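Local atomic coordinates of peptidoglycan-binding domain 1 (Burkholderia, PDB entry 5NM7), a protein that probably binds bacterial peptidoglycan through its N-terminal domain and cleaves it with a lysozyme-like muramidase domain, as a phage endolysin. Residues A[114-119]-A[155-160]. Numbering follows the deposited sequence.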
loop_
_atom_site.group_PDB
_atom_site.type_symbol
_atom_site.label_atom_id
_atom_site.label_comp_id
_atom_site.label_asym_id
_atom_site.label_seq_id
_atom_site.Cartn_x
_atom_site.Cartn_y
_atom_site.Cartn_z
ATOM N N VAL A 114 -1.151 7.839 5.551
ATOM C CA VAL A 114 -2.061 6.949 6.251
ATOM C C VAL A 114 -1.300 6.296 7.406
ATOM O O VAL A 114 -0.159 5.878 7.224
ATOM C CB VAL A 114 -2.655 5.898 5.288
ATOM C CG1 VAL A 114 -3.545 4.936 6.045
ATOM C CG2 VAL A 114 -3.471 6.604 4.204
ATOM N N ILE A 115 -1.908 6.307 8.579
ATOM C CA ILE A 115 -1.283 5.779 9.801
ATOM C C ILE A 115 -2.236 4.951 10.592
ATOM O O ILE A 115 -3.457 5.060 10.460
ATOM C CB ILE A 115 -0.714 6.897 10.723
ATOM C CG1 ILE A 115 -1.795 7.912 11.081
ATOM C CG2 ILE A 115 0.463 7.571 10.082
ATOM C CD1 ILE A 115 -1.461 8.717 12.292
ATOM N N LEU A 116 -1.669 4.109 11.461
ATOM C CA LEU A 116 -2.418 3.461 12.513
ATOM C C LEU A 116 -1.541 3.414 13.734
ATOM O O LEU A 116 -0.423 2.877 13.700
ATOM C CB LEU A 116 -2.871 2.044 12.135
ATOM C CG LEU A 116 -3.958 1.438 13.024
ATOM C CD1 LEU A 116 -5.287 2.155 12.792
ATOM C CD2 LEU A 116 -4.129 -0.046 12.721
ATOM N N TYR A 117 -2.016 4.039 14.805
ATOM C CA TYR A 117 -1.277 4.093 16.046
ATOM C C TYR A 117 -1.602 2.865 16.917
ATOM O O TYR A 117 -2.765 2.470 17.001
ATOM C CB TYR A 117 -1.616 5.408 16.756
ATOM C CG TYR A 117 -1.088 5.453 18.170
ATOM C CD1 TYR A 117 -1.912 5.155 19.225
ATOM C CD2 TYR A 117 0.251 5.741 18.424
ATOM C CE1 TYR A 117 -1.449 5.147 20.520
ATOM C CE2 TYR A 117 0.728 5.736 19.715
ATOM C CZ TYR A 117 -0.136 5.452 20.754
ATOM O OH TYR A 117 0.310 5.429 22.064
ATOM N N GLU A 118 -0.562 2.245 17.485
ATOM C CA GLU A 118 -0.649 0.961 18.178
ATOM C C GLU A 118 -0.255 1.143 19.646
ATOM O O GLU A 118 0.940 1.181 19.990
ATOM C CB GLU A 118 0.282 -0.065 17.532
ATOM C CG GLU A 118 -0.006 -0.366 16.058
ATOM C CD GLU A 118 -1.218 -1.249 15.848
ATOM O OE1 GLU A 118 -1.877 -1.603 16.827
ATOM O OE2 GLU A 118 -1.500 -1.591 14.676
ATOM N N ARG A 119 -1.271 1.280 20.491
ATOM C CA ARG A 119 -1.081 1.579 21.905
ATOM C C ARG A 119 -0.307 0.513 22.656
ATOM O O ARG A 119 0.385 0.823 23.633
ATOM C CB ARG A 119 -2.418 1.805 22.590
ATOM C CG ARG A 119 -3.323 0.602 22.622
ATOM C CD ARG A 119 -4.612 0.951 23.299
ATOM N NE ARG A 119 -5.474 -0.202 23.415
ATOM C CZ ARG A 119 -6.772 -0.160 23.702
ATOM N NH1 ARG A 119 -7.384 1.003 23.961
ATOM N NH2 ARG A 119 -7.461 -1.291 23.716
ATOM N N ALA A 155 -8.122 10.253 9.511
ATOM C CA ALA A 155 -7.484 11.449 10.062
ATOM C C ALA A 155 -7.509 11.459 11.597
ATOM O O ALA A 155 -6.609 12.022 12.220
ATOM C CB ALA A 155 -8.184 12.676 9.518
ATOM N N ALA A 156 -8.502 10.809 12.196
ATOM C CA ALA A 156 -8.628 10.754 13.656
ATOM C C ALA A 156 -7.441 10.017 14.298
ATOM O O ALA A 156 -7.139 10.251 15.452
ATOM C CB ALA A 156 -9.943 10.155 14.086
ATOM N N GLU A 157 -6.739 9.170 13.540
ATOM C CA GLU A 157 -5.501 8.601 14.057
ATOM C C GLU A 157 -4.470 9.635 14.418
ATOM O O GLU A 157 -3.720 9.409 15.344
ATOM C CB GLU A 157 -4.824 7.659 13.085
ATOM C CG GLU A 157 -5.497 6.326 12.997
ATOM C CD GLU A 157 -5.597 5.613 14.325
ATOM O OE1 GLU A 157 -4.562 5.218 14.915
ATOM O OE2 GLU A 157 -6.732 5.420 14.784
ATOM N N TYR A 158 -4.431 10.758 13.691
ATOM C CA TYR A 158 -3.459 11.812 14.000
ATOM C C TYR A 158 -3.719 12.466 15.344
ATOM O O TYR A 158 -2.771 12.923 15.982
ATOM C CB TYR A 158 -3.365 12.843 12.907
ATOM C CG TYR A 158 -2.433 12.374 11.830
ATOM C CD1 TYR A 158 -1.072 12.527 11.965
ATOM C CD2 TYR A 158 -2.916 11.690 10.725
ATOM C CE1 TYR A 158 -0.198 12.055 10.998
ATOM C CE2 TYR A 158 -2.063 11.241 9.718
ATOM C CZ TYR A 158 -0.705 11.380 9.872
ATOM O OH TYR A 158 0.181 10.953 8.901
ATOM N N ALA A 159 -4.965 12.514 15.765
ATOM C CA ALA A 159 -5.300 12.998 17.125
ATOM C C ALA A 159 -4.707 12.068 18.182
ATOM O O ALA A 159 -4.114 12.525 19.167
ATOM C CB ALA A 159 -6.808 13.161 17.305
ATOM N N ARG A 160 -4.851 10.755 17.975
ATOM C CA ARG A 160 -4.258 9.781 18.878
ATOM C C ARG A 160 -2.718 9.900 18.879
ATOM O O ARG A 160 -2.086 9.882 19.949
ATOM C CB ARG A 160 -4.677 8.370 18.483
ATOM C CG ARG A 160 -6.165 8.111 18.637
ATOM C CD ARG A 160 -6.501 6.677 18.241
ATOM N NE ARG A 160 -6.064 5.789 19.281
ATOM C CZ ARG A 160 -5.509 4.608 19.138
ATOM N NH1 ARG A 160 -5.184 4.099 17.903
ATOM N NH2 ARG A 160 -5.238 3.949 20.274
HETATM O O HOH W 1 -3.928 1.696 19.361
#
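Ile115 and Tyr117, on strand 115-117, turn toward helix 156-160, whose axis passes 7.9 Å from the strand's at 40°, with Leu116 level with Glu157. Glu157 makes the central link: a bend at chi2 turns CD toward Tyr117 N, and OE1 lies 2.8 Å from that Tyr117 N, in a nearly straight bond (171°) that arrives on the anti side of the carboxylate. The syn lone pair of the same oxygen takes Arg160 NH1, a salt bridge one helical turn apart, so OE1 is gripped by two donors. OE2 is held by the backbone N-H groups of Ala152 and Gly153, and Leu116 CD1 packs on Glu157 CD at 3.8 Å.

Arg160 NH1 also makes a weak bond to Tyr117 O, while NH2 reaches Ala142 O and a water. That water donates to Tyr117 O and accepts from Arg119 N, tying the strand's end to the start of helix 119-128. Tyr117 sets CD1 at the rim of its ring against a face of the guanidinium, 3.6 Å from Arg160 CZ, the two planes 78° apart; its hydroxyl bonds to Leu143 O. At the other end, Ile115 CD1 sits over the centre of the Tyr158 ring, a CH-pi contact 3.5 Å from the centroid, and Tyr158 OH is anchored by Pro113 O.

Strand 115-117 is an edge of the small antiparallel sheet in this lysozyme-like domain, paired with strand 176-178, where Trp178 touches both Ile115 and Tyr158; helix 156-167 packs alongside, with Leu161 against Ile115 and Ala164 against Tyr117.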